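Local coordinates for probable aminotransferase (Pseudomonas aeruginosa, PDB 5YKR), which belongs to the class-III aminotransferases, a family of pyridoxal-phosphate-dependent enzymes, and assembles as a dimer of identical chains, at residues V78-G83 and E440-H445; L82-A87 and T425-M430; F228-G233 and E260-S265; I382-E387 and A431-A436. All coordinates share one frame; numbering follows the deposited sequence.

Interaction 1: residues V78-G83 and E440-H445; sequences VDFALG and EDVELH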
loop_
_atom_site.group_PDB
_atom_site.type_symbol
_atom_site.label_atom_id
_atom_site.label_comp_id
_atom_site.label_asym_id
_atom_site.label_seq_id
_atom_site.Cartn_x
_atom_site.Cartn_y
_atom_site.Cartn_z
ATOM N N VAL A 78 24.583 -9.740 12.834
ATOM C CA VAL A 78 23.396 -9.970 13.627
ATOM C C VAL A 78 22.494 -8.739 13.419
ATOM O O VAL A 78 22.933 -7.579 13.411
ATOM C CB VAL A 78 23.601 -10.231 15.133
ATOM C CG1 VAL A 78 24.510 -9.275 15.734
ATOM C CG2 VAL A 78 22.290 -10.160 15.877
ATOM N N ASP A 79 21.219 -9.030 13.166
ATOM C CA ASP A 79 20.237 -8.032 12.756
ATOM C C ASP A 79 19.283 -7.719 13.876
ATOM O O ASP A 79 18.402 -8.543 14.230
ATOM C CB ASP A 79 19.516 -8.532 11.505
ATOM C CG ASP A 79 18.689 -7.463 10.835
ATOM O OD1 ASP A 79 18.595 -6.333 11.373
ATOM O OD2 ASP A 79 18.071 -7.762 9.775
ATOM N N PHE A 80 19.433 -6.501 14.445
ATOM C CA PHE A 80 18.475 -5.907 15.367
ATOM C C PHE A 80 17.544 -4.855 14.715
ATOM O O PHE A 80 16.706 -4.240 15.383
ATOM C CB PHE A 80 19.215 -5.264 16.581
ATOM C CG PHE A 80 19.844 -6.245 17.533
ATOM C CD1 PHE A 80 19.075 -6.903 18.453
ATOM C CD2 PHE A 80 21.178 -6.572 17.448
ATOM C CE1 PHE A 80 19.621 -7.807 19.333
ATOM C CE2 PHE A 80 21.737 -7.492 18.335
ATOM C CZ PHE A 80 20.967 -8.075 19.270
ATOM N N ALA A 81 17.756 -4.649 13.413
ATOM C CA ALA A 81 16.921 -3.745 12.597
ATOM C C ALA A 81 15.666 -4.428 12.063
ATOM O O ALA A 81 14.565 -3.855 12.071
ATOM C CB ALA A 81 17.752 -3.239 11.428
ATOM N N LEU A 82 15.866 -5.671 11.601
ATOM C CA LEU A 82 14.758 -6.574 11.209
ATOM C C LEU A 82 13.794 -5.871 10.244
ATOM O O LEU A 82 12.565 -5.814 10.470
ATOM C CB LEU A 82 14.068 -7.139 12.436
ATOM C CG LEU A 82 14.964 -8.028 13.302
ATOM C CD1 LEU A 82 14.238 -8.444 14.584
ATOM C CD2 LEU A 82 15.426 -9.265 12.519
ATOM N N GLY A 83 14.361 -5.307 9.177
ATOM C CA GLY A 83 13.510 -4.687 8.146
ATOM C C GLY A 83 12.780 -3.457 8.650
ATOM O O GLY A 83 11.699 -3.128 8.203
ATOM N N GLU A 440 24.366 -14.349 22.891
ATOM C CA GLU A 440 25.632 -13.866 22.330
ATOM C C GLU A 440 25.492 -12.651 21.427
ATOM O O GLU A 440 26.412 -11.828 21.316
ATOM C CB GLU A 440 26.448 -14.991 21.631
ATOM C CG GLU A 440 25.832 -15.571 20.379
ATOM C CD GLU A 440 26.525 -16.831 19.875
ATOM O OE1 GLU A 440 27.649 -16.699 19.317
ATOM O OE2 GLU A 440 25.939 -17.936 20.020
ATOM N N ASP A 441 24.351 -12.563 20.743
ATOM C CA ASP A 441 24.116 -11.455 19.828
ATOM C C ASP A 441 23.900 -10.168 20.627
ATOM O O ASP A 441 24.408 -9.097 20.268
ATOM C CB ASP A 441 22.842 -11.713 19.024
ATOM C CG ASP A 441 22.890 -12.952 18.172
ATOM O OD1 ASP A 441 23.997 -13.396 17.784
ATOM O OD2 ASP A 441 21.767 -13.493 17.899
ATOM N N VAL A 442 23.168 -10.288 21.718
ATOM C CA VAL A 442 22.977 -9.168 22.634
ATOM C C VAL A 442 24.319 -8.742 23.255
ATOM O O VAL A 442 24.611 -7.532 23.349
ATOM C CB VAL A 442 21.948 -9.518 23.707
ATOM C CG1 VAL A 442 21.888 -8.437 24.764
ATOM C CG2 VAL A 442 20.590 -9.737 23.085
ATOM N N GLU A 443 25.135 -9.713 23.655
ATOM C CA GLU A 443 26.440 -9.388 24.215
ATOM C C GLU A 443 27.316 -8.655 23.205
ATOM O O GLU A 443 28.060 -7.716 23.576
ATOM C CB GLU A 443 27.113 -10.689 24.748
ATOM C CG GLU A 443 26.378 -11.271 25.948
ATOM C CD GLU A 443 26.577 -12.796 26.215
ATOM O OE1 GLU A 443 27.494 -13.469 25.643
ATOM O OE2 GLU A 443 25.786 -13.342 27.038
ATOM N N LEU A 444 27.251 -9.056 21.945
ATOM C CA LEU A 444 28.030 -8.364 20.908
ATOM C C LEU A 444 27.551 -6.923 20.766
ATOM O O LEU A 444 28.360 -5.973 20.760
ATOM C CB LEU A 444 27.958 -9.098 19.575
ATOM C CG LEU A 444 28.689 -8.455 18.383
ATOM C CD1 LEU A 444 30.200 -8.357 18.653
ATOM C CD2 LEU A 444 28.444 -9.230 17.118
ATOM N N HIS A 445 26.251 -6.720 20.624
ATOM C CA HIS A 445 25.720 -5.350 20.636
ATOM C C HIS A 445 26.269 -4.539 21.801
ATOM O O HIS A 445 26.711 -3.388 21.639
ATOM C CB HIS A 445 24.180 -5.399 20.707
ATOM C CG HIS A 445 23.549 -4.045 20.892
ATOM N ND1 HIS A 445 23.287 -3.464 22.125
ATOM C CD2 HIS A 445 23.123 -3.158 19.966
ATOM C CE1 HIS A 445 22.758 -2.270 21.943
ATOM N NE2 HIS A 445 22.619 -2.074 20.635
#
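Val78 and Phe80, at and just beyond the end of strand 76-79, pack against the first turns of the C-terminal helix 439-456, a strand-on-helix contact in this class-III aminotransferase. Its aromatic part is a T-shaped pair: the edge of His445 is directed at the face of Phe80, with ring centroids 5.7 Å apart and planes at 62°. CG of His445 stands anti to its backbone N (chi1 173°), and its CB lies against Phe80 CE2. The edge of the Phe80 ring meets the helix backbone instead, CE2 lying 3.7 Å from Asp441 O and CZ 4.0 Å from Val442 N.

Apolar contacts carry the rest. Val78 straddles two helix residues, CG2 reaching Asp441 CB at 3.6 Å while CG1 passes Leu444 CD2 at 4.2 Å, and Phe80 CZ also meets Val442 CG2. No hydrogen bond joins the two segments, and the carboxylate of Asp441 is engaged in a salt bridge with Arg438.

Within 78-83, Asp79 OD1 accepts from Ala81 N, an Asx turn, and also from Leu82 N, which makes it an Asx motif, each at 2.8 Å and from the same face of the carboxylate plane, Leu82 N standing 46° out of it.

Interaction 2: residues L82-A87 and T425-M430; sequences LGDSGA and TPFHNM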
loop_
_atom_site.group_PDB
_atom_site.type_symbol
_atom_site.label_atom_id
_atom_site.label_comp_id
_atom_site.label_asym_id
_atom_site.label_seq_id
_atom_site.Cartn_x
_atom_site.Cartn_y
_atom_site.Cartn_z
ATOM N N LEU A 82 15.866 -5.671 11.601
ATOM C CA LEU A 82 14.758 -6.574 11.209
ATOM C C LEU A 82 13.794 -5.871 10.244
ATOM O O LEU A 82 12.565 -5.814 10.470
ATOM C CB LEU A 82 14.068 -7.139 12.436
ATOM C CG LEU A 82 14.964 -8.028 13.302
ATOM C CD1 LEU A 82 14.238 -8.444 14.584
ATOM C CD2 LEU A 82 15.426 -9.265 12.519
ATOM N N GLY A 83 14.361 -5.307 9.177
ATOM C CA GLY A 83 13.510 -4.687 8.146
ATOM C C GLY A 83 12.780 -3.457 8.650
ATOM O O GLY A 83 11.699 -3.128 8.203
ATOM N N ASP A 84 13.407 -2.734 9.560
ATOM C CA ASP A 84 12.747 -1.634 10.288
ATOM C C ASP A 84 11.433 -2.087 10.877
ATOM O O ASP A 84 10.398 -1.437 10.707
ATOM C CB ASP A 84 12.604 -0.384 9.408
ATOM C CG ASP A 84 12.210 0.817 10.185
ATOM O OD1 ASP A 84 12.827 1.030 11.296
ATOM O OD2 ASP A 84 11.364 1.586 9.691
ATOM N N SER A 85 11.487 -3.270 11.517
ATOM C CA SER A 85 10.339 -3.920 12.148
ATOM C C SER A 85 9.432 -4.725 11.178
ATOM O O SER A 85 8.606 -5.492 11.640
ATOM C CB SER A 85 9.554 -2.959 13.061
ATOM O OG SER A 85 10.473 -2.304 13.903
ATOM N N GLY A 86 9.625 -4.590 9.846
ATOM C CA GLY A 86 8.868 -5.404 8.882
ATOM C C GLY A 86 9.129 -6.915 9.032
ATOM O O GLY A 86 8.323 -7.755 8.664
ATOM N N ALA A 87 10.290 -7.239 9.552
ATOM C CA ALA A 87 10.697 -8.613 9.860
ATOM C C ALA A 87 10.853 -8.855 11.372
ATOM O O ALA A 87 11.757 -9.557 11.818
ATOM C CB ALA A 87 11.996 -8.981 9.109
ATOM N N THR A 425 18.447 -0.360 12.892
ATOM C CA THR A 425 17.709 0.419 11.933
ATOM C C THR A 425 18.189 1.851 11.908
ATOM O O THR A 425 18.438 2.433 12.971
ATOM C CB THR A 425 16.212 0.327 12.148
ATOM O OG1 THR A 425 15.558 1.046 11.093
ATOM C CG2 THR A 425 15.769 0.895 13.482
ATOM N N PRO A 426 18.340 2.440 10.711
ATOM C CA PRO A 426 18.962 3.762 10.707
ATOM C C PRO A 426 18.067 4.835 11.196
ATOM O O PRO A 426 18.544 5.926 11.468
ATOM C CB PRO A 426 19.339 3.981 9.252
ATOM C CG PRO A 426 18.497 3.082 8.487
ATOM C CD PRO A 426 18.211 1.887 9.361
ATOM N N PHE A 427 16.779 4.559 11.345
ATOM C CA PHE A 427 15.789 5.628 11.637
ATOM C C PHE A 427 15.519 5.839 13.091
ATOM O O PHE A 427 14.740 6.697 13.454
ATOM C CB PHE A 427 14.456 5.342 10.922
ATOM C CG PHE A 427 14.628 4.872 9.517
ATOM C CD1 PHE A 427 15.261 5.642 8.587
ATOM C CD2 PHE A 427 14.173 3.622 9.128
ATOM C CE1 PHE A 427 15.463 5.164 7.275
ATOM C CE2 PHE A 427 14.340 3.167 7.866
ATOM C CZ PHE A 427 15.021 3.906 6.933
ATOM N N HIS A 428 16.139 5.009 13.943
ATOM C CA HIS A 428 15.845 5.037 15.385
ATOM C C HIS A 428 17.159 4.757 16.118
ATOM O O HIS A 428 18.102 4.299 15.513
ATOM C CB HIS A 428 14.773 3.958 15.758
ATOM C CG HIS A 428 13.464 4.090 15.024
ATOM N ND1 HIS A 428 13.081 3.360 13.910
ATOM C CD2 HIS A 428 12.474 4.972 15.246
ATOM C CE1 HIS A 428 11.888 3.799 13.505
ATOM N NE2 HIS A 428 11.484 4.747 14.324
ATOM N N ASN A 429 17.172 4.872 17.437
ATOM C CA ASN A 429 18.263 4.360 18.271
ATOM C C ASN A 429 17.765 3.123 19.003
ATOM O O ASN A 429 17.898 2.987 20.243
ATOM C CB ASN A 429 18.734 5.436 19.255
ATOM C CG ASN A 429 19.303 6.629 18.538
ATOM O OD1 ASN A 429 20.345 6.495 17.858
ATOM N ND2 ASN A 429 18.619 7.811 18.645
ATOM N N MET A 430 17.141 2.217 18.232
ATOM C CA MET A 430 16.427 1.078 18.804
ATOM C C MET A 430 17.103 -0.233 18.386
ATOM O O MET A 430 17.813 -0.305 17.414
ATOM C CB MET A 430 14.913 1.042 18.399
ATOM C CG MET A 430 14.598 0.518 16.998
ATOM S SD MET A 430 14.235 -1.245 17.019
ATOM C CE MET A 430 13.840 -1.524 15.294
#
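Asp84 projects its carboxylate among Thr425, Phe427 and His428, and each meets it from a different direction. Thr425 OG1, set anti to its backbone N (chi1 -176°), donates to Asp84 OD1 at 2.7 Å, and does so from well above the carboxylate plane. The same OD1 lies at the edge of the His428 imidazole, 3.5 Å from ND1, with ring and carboxylate nearly coplanar although the two side chains cross at about a right angle. Phe427 is turned the other way: its plane stands 74° from that of the carboxylate, CD2 approaches Asp84 OD2 to 3.5 Å, and Asp84 CG sits at the ring edge, in plane. One face of that ring is covered by Pro426 CG, 3.8 Å above its centre.

A second, looser touch brings the methyl CE of Met430 to 3.7 Å from Ser85 OG, whose hydrogen bond goes to Arg385. Two tight turns shape the surfaces, a type I' turn from Gly83 to Gly86 and a type I turn from Thr425 to His428. Asp84 packs on Thr328, and Phe427 on Ile320, of the second subunit, which places the contact at the dimer interface.

The contact joins the loop between strand 76-79 and helix 94-104 to the one linking strands 422-423 and 430-432, and the Met430 side chain lies against Arg385 and Glu387 of strand 385-389.

Interaction 3: residues F228-G233 and E260-S265; sequences FMTNVG and ETHTIS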
loop_
_atom_site.group_PDB
_atom_site.type_symbol
_atom_site.label_atom_id
_atom_site.label_comp_id
_atom_site.label_asym_id
_atom_site.label_seq_id
_atom_site.Cartn_x
_atom_site.Cartn_y
_atom_site.Cartn_z
ATOM N N PHE A 228 2.013 4.231 23.036
ATOM C CA PHE A 228 3.324 4.513 23.628
ATOM C C PHE A 228 4.107 4.993 22.414
ATOM O O PHE A 228 4.156 4.262 21.417
ATOM C CB PHE A 228 3.805 3.188 24.245
ATOM C CG PHE A 228 5.072 3.252 25.041
ATOM C CD1 PHE A 228 6.289 3.562 24.479
ATOM C CD2 PHE A 228 5.036 2.848 26.370
ATOM C CE1 PHE A 228 7.437 3.572 25.254
ATOM C CE2 PHE A 228 6.158 2.864 27.162
ATOM C CZ PHE A 228 7.357 3.214 26.588
ATOM N N MET A 229 4.569 6.254 22.407
ATOM C CA MET A 229 5.144 6.766 21.163
ATOM C C MET A 229 6.496 6.101 20.913
ATOM O O MET A 229 7.285 5.913 21.851
ATOM C CB MET A 229 5.277 8.292 21.172
ATOM C CG MET A 229 3.996 8.988 21.516
ATOM S SD MET A 229 4.095 10.812 21.465
ATOM C CE MET A 229 4.324 11.131 19.708
ATOM N N THR A 230 6.781 5.770 19.668
ATOM C CA THR A 230 8.010 5.064 19.300
ATOM C C THR A 230 8.767 5.674 18.162
ATOM O O THR A 230 9.811 5.162 17.775
ATOM C CB THR A 230 7.732 3.592 18.928
ATOM O OG1 THR A 230 6.968 3.542 17.723
ATOM C CG2 THR A 230 7.008 2.866 20.070
ATOM N N ASN A 231 8.288 6.799 17.640
ATOM C CA ASN A 231 8.865 7.380 16.435
ATOM C C ASN A 231 9.507 8.749 16.651
ATOM O O ASN A 231 9.659 9.522 15.706
ATOM C CB ASN A 231 7.817 7.359 15.330
ATOM C CG ASN A 231 7.482 5.955 14.843
ATOM O OD1 ASN A 231 6.279 5.477 14.869
ATOM N ND2 ASN A 231 8.482 5.326 14.329
ATOM N N VAL A 232 9.914 8.997 17.900
ATOM C CA VAL A 232 10.714 10.180 18.261
ATOM C C VAL A 232 11.584 9.805 19.449
ATOM O O VAL A 232 11.582 10.461 20.503
ATOM C CB VAL A 232 9.787 11.422 18.479
ATOM C CG1 VAL A 232 8.801 11.208 19.638
ATOM C CG2 VAL A 232 10.606 12.671 18.620
ATOM N N GLY A 233 12.239 8.653 19.339
ATOM C CA GLY A 233 12.540 7.924 20.551
ATOM C C GLY A 233 11.238 7.431 21.185
ATOM O O GLY A 233 10.151 7.526 20.576
ATOM N N GLU A 260 -0.763 0.165 16.663
ATOM C CA GLU A 260 0.142 -0.750 17.336
ATOM C C GLU A 260 1.212 -1.297 16.414
ATOM O O GLU A 260 1.875 -2.305 16.704
ATOM C CB GLU A 260 -0.625 -1.899 17.990
ATOM C CG GLU A 260 -1.507 -1.364 19.128
ATOM C CD GLU A 260 -1.137 -1.959 20.490
ATOM O OE1 GLU A 260 0.069 -2.252 20.757
ATOM O OE2 GLU A 260 -2.052 -2.088 21.352
ATOM N N THR A 261 1.412 -0.611 15.287
ATOM C CA THR A 261 2.391 -1.101 14.295
ATOM C C THR A 261 3.794 -1.372 14.888
ATOM O O THR A 261 4.502 -2.270 14.436
ATOM C CB THR A 261 2.380 -0.167 13.083
ATOM O OG1 THR A 261 1.079 -0.203 12.474
ATOM C CG2 THR A 261 3.415 -0.548 12.055
ATOM N N HIS A 262 4.217 -0.533 15.845
ATOM C CA HIS A 262 5.413 -0.785 16.657
ATOM C C HIS A 262 5.132 -1.372 18.016
ATOM O O HIS A 262 5.908 -2.229 18.479
ATOM C CB HIS A 262 6.280 0.443 16.805
ATOM C CG HIS A 262 7.065 0.809 15.598
ATOM N ND1 HIS A 262 7.651 2.055 15.455
ATOM C CD2 HIS A 262 7.494 0.068 14.548
ATOM C CE1 HIS A 262 8.347 2.081 14.329
ATOM N NE2 HIS A 262 8.270 0.892 13.750
ATOM N N THR A 263 4.106 -0.908 18.714
ATOM C CA THR A 263 3.853 -1.329 20.092
ATOM C C THR A 263 3.362 -2.776 20.204
ATOM O O THR A 263 3.263 -3.278 21.327
ATOM C CB THR A 263 2.955 -0.363 20.827
ATOM O OG1 THR A 263 1.710 -0.274 20.128
ATOM C CG2 THR A 263 3.613 1.033 20.928
ATOM N N ILE A 264 3.159 -3.441 19.052
ATOM C CA ILE A 264 3.002 -4.894 19.040
ATOM C C ILE A 264 4.225 -5.601 19.660
ATOM O O ILE A 264 4.149 -6.777 20.062
ATOM C CB ILE A 264 2.692 -5.369 17.606
ATOM C CG1 ILE A 264 2.228 -6.831 17.543
ATOM C CG2 ILE A 264 3.892 -5.136 16.699
ATOM C CD1 ILE A 264 0.974 -7.134 18.365
ATOM N N SER A 265 5.347 -4.889 19.827
ATOM C CA SER A 265 6.450 -5.395 20.629
ATOM C C SER A 265 6.096 -5.719 22.081
ATOM O O SER A 265 6.843 -6.476 22.729
ATOM C CB SER A 265 7.638 -4.434 20.570
ATOM O OG SER A 265 7.344 -3.236 21.263
#
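The first torsions of Thr230 and His262 turn their polar groups toward each other: chi1 of 67° places Thr230 OG1 between its own backbone N and carbonyl carbon, and chi1 of -74° swings His262 CG anti to its carbonyl carbon. The result is a hydrogen bond from His262 ND1 to Thr230 OG1, 2.8 Å long, with the oxygen lying almost exactly in the imidazole plane. Asn231 reaches the rim of the same ring from another direction, its ND2 3.2 Å from His262 CE1 and its amide inclined at 43° to the imidazole.

Beside this polar group, the methyl of Thr263 fills the second half of the contact. Its CG2 lies 3.3 Å from Phe228 O and 4.0 Å from Thr230 CG2, while the hydroxyl is directed elsewhere: Thr263 OG1 donates to Glu260 OE1 at 2.6 Å, from above the carboxylate plane.

The two loops follow neighbouring parallel strands, 220-225 and 255-259, of the central sheet of the aminotransferase fold; helix 241-251 forms the crossover between them. Such strand ends border the cofactor, and here Asn231 OD1 makes a weak hydrogen bond to O3 of the modified lysine LLP at position 286.

With ND1 as donor to it, Thr230 OG1 probably directs its own hydrogen to Glu226 OE2, with which it is also hydrogen-bonded. Two polar partners thus hold the hydroxyl, and the in-plane bond to ND1 would restrain the rotation of the His262 ring.

Interaction 4: residues I382-E387 and A431-A436; sequences IGARVE and ALTCPA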
loop_
_atom_site.group_PDB
_atom_site.type_symbol
_atom_site.label_atom_id
_atom_site.label_comp_id
_atom_site.label_asym_id
_atom_site.label_seq_id
_atom_site.Cartn_x
_atom_site.Cartn_y
_atom_site.Cartn_z
ATOM N N ILE A 382 9.976 -1.445 25.668
ATOM C CA ILE A 382 8.594 -1.899 25.583
ATOM C C ILE A 382 8.629 -3.299 24.994
ATOM O O ILE A 382 8.774 -3.494 23.780
ATOM C CB ILE A 382 7.659 -0.957 24.792
ATOM C CG1 ILE A 382 8.266 -0.420 23.538
ATOM C CG2 ILE A 382 7.238 0.143 25.705
ATOM C CD1 ILE A 382 7.187 0.123 22.619
ATOM N N GLY A 383 8.574 -4.287 25.892
ATOM C CA GLY A 383 8.624 -5.665 25.452
ATOM C C GLY A 383 9.919 -6.015 24.740
ATOM O O GLY A 383 10.984 -5.969 25.343
ATOM N N ALA A 384 9.816 -6.352 23.459
ATOM C CA ALA A 384 10.936 -6.745 22.625
ATOM C C ALA A 384 11.752 -5.597 22.053
ATOM O O ALA A 384 12.772 -5.843 21.378
ATOM C CB ALA A 384 10.444 -7.612 21.490
ATOM N N ARG A 385 11.315 -4.337 22.269
ATOM C CA ARG A 385 11.886 -3.193 21.578
ATOM C C ARG A 385 12.552 -2.258 22.596
ATOM O O ARG A 385 11.921 -1.908 23.591
ATOM C CB ARG A 385 10.740 -2.464 20.825
ATOM C CG ARG A 385 11.145 -1.365 19.882
ATOM C CD ARG A 385 9.913 -0.670 19.326
ATOM N NE ARG A 385 10.336 0.257 18.283
ATOM C CZ ARG A 385 10.489 -0.071 16.974
ATOM N NH1 ARG A 385 10.196 -1.283 16.524
ATOM N NH2 ARG A 385 11.019 0.805 16.156
ATOM N N VAL A 386 13.825 -1.899 22.348
ATOM C CA VAL A 386 14.630 -1.115 23.304
ATOM C C VAL A 386 15.201 0.117 22.586
ATOM O O VAL A 386 15.771 -0.022 21.496
ATOM C CB VAL A 386 15.824 -1.971 23.806
ATOM C CG1 VAL A 386 16.738 -1.209 24.764
ATOM C CG2 VAL A 386 15.295 -3.246 24.485
ATOM N N GLU A 387 15.066 1.308 23.197
ATOM C CA GLU A 387 15.612 2.514 22.543
ATOM C C GLU A 387 16.141 3.479 23.578
ATOM O O GLU A 387 15.491 3.713 24.592
ATOM C CB GLU A 387 14.515 3.176 21.694
ATOM C CG GLU A 387 14.952 4.425 20.936
ATOM C CD GLU A 387 14.152 4.695 19.668
ATOM O OE1 GLU A 387 13.071 4.056 19.501
ATOM O OE2 GLU A 387 14.577 5.591 18.870
ATOM N N ALA A 431 16.826 -1.275 19.175
ATOM C CA ALA A 431 17.147 -2.661 18.834
ATOM C C ALA A 431 15.905 -3.480 19.150
ATOM O O ALA A 431 15.209 -3.251 20.160
ATOM C CB ALA A 431 18.306 -3.173 19.690
ATOM N N LEU A 432 15.620 -4.415 18.248
ATOM C CA LEU A 432 14.470 -5.271 18.346
ATOM C C LEU A 432 14.953 -6.728 18.389
ATOM O O LEU A 432 15.766 -7.137 17.543
ATOM C CB LEU A 432 13.605 -5.007 17.072
ATOM C CG LEU A 432 12.239 -5.683 17.002
ATOM C CD1 LEU A 432 11.285 -5.368 18.168
ATOM C CD2 LEU A 432 11.637 -5.284 15.689
ATOM N N THR A 433 14.422 -7.493 19.328
ATOM C CA THR A 433 14.734 -8.921 19.418
ATOM C C THR A 433 13.639 -9.751 18.753
ATOM O O THR A 433 12.499 -9.313 18.642
ATOM C CB THR A 433 14.888 -9.365 20.884
ATOM O OG1 THR A 433 13.662 -9.146 21.564
ATOM C CG2 THR A 433 15.977 -8.589 21.563
ATOM N N CYS A 434 14.033 -10.925 18.261
ATOM C CA CYS A 434 13.123 -11.875 17.651
ATOM C C CYS A 434 13.383 -13.263 18.223
ATOM O O CYS A 434 14.338 -13.447 18.982
ATOM C CB CYS A 434 13.265 -11.861 16.117
ATOM S SG CYS A 434 14.781 -12.497 15.475
ATOM N N PRO A 435 12.561 -14.249 17.861
ATOM C CA PRO A 435 12.787 -15.594 18.442
ATOM C C PRO A 435 14.147 -16.200 18.135
ATOM O O PRO A 435 14.628 -17.008 18.933
ATOM C CB PRO A 435 11.658 -16.421 17.824
ATOM C CG PRO A 435 10.585 -15.447 17.609
ATOM C CD PRO A 435 11.284 -14.192 17.145
ATOM N N ALA A 436 14.773 -15.777 17.013
ATOM C CA ALA A 436 16.090 -16.275 16.609
ATOM C C ALA A 436 17.284 -15.512 17.261
ATOM O O ALA A 436 18.437 -15.959 17.151
ATOM C CB ALA A 436 16.228 -16.248 15.113
#
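Ala384 O receives two approaches from 431-436: Thr433 N donates to it at 3.1 Å, and Leu432 CA adds a CA-H...O contact at 3.5 Å. Next along the chain, Val386 and Ala431 form an antiparallel hydrogen-bonded pair, Val386 N to Ala431 O at 2.9 Å and Ala431 N to Val386 O at 2.8 Å. Between these bonds Arg385 and Leu432 make the non-hydrogen-bonded pair, and their side chains share a face of the sheet.

On that face Leu432, with CG anti to its backbone N (chi1 -173°), brings CD1 to 4.0 Å from Arg385 CB; the same methyl stands 3.6 Å from Ala384 O. The Arg385 chain is extended from CG to NE, and its NH1 hydrogen-bonds Ser85 OG. At the end of the pairing Ala384 CB packs on Thr433 OG1 at 3.6 Å, a hydroxyl whose hydrogen bond is to Met355 O.

A type II' turn from Ile382 to Arg385, with Gly383 at positive phi, makes the tight hairpin that leads into this strand, its ends joined by reciprocal backbone bonds between Ile382 and Arg385.

Strand 385-389 is the middle one of an antiparallel three-stranded sheet, flanked by 378-382 and 430-432. Helix 349-372 packs on the face bearing Val386 and Ala431, which both touch its Leu362, while the Arg385 side chain extends to the loop residues His262 and Ser265.

From the N terminus, residues 78-87 open two long loops at once: interaction 1 returns at 440-445 and interaction 2, sharing Leu82 and Gly83 with it, at 425-430. Interaction 3 closes a short loop inside both, before interaction 4 opens. Interaction 4 lies wholly within the loop of interaction 1 but crosses interaction 2, since 382-387 precedes 425-430 and 431-436 follows it. Probable hydrogen bonds join neighbours: Phe80 O with Leu432 N, Asn429 N with Glu387 OE2, and Ser265 O with Ala384 N. Together the contacts connect the C-terminal helix and the three-stranded sheet to the loops of the seven-stranded sheet near the cofactor.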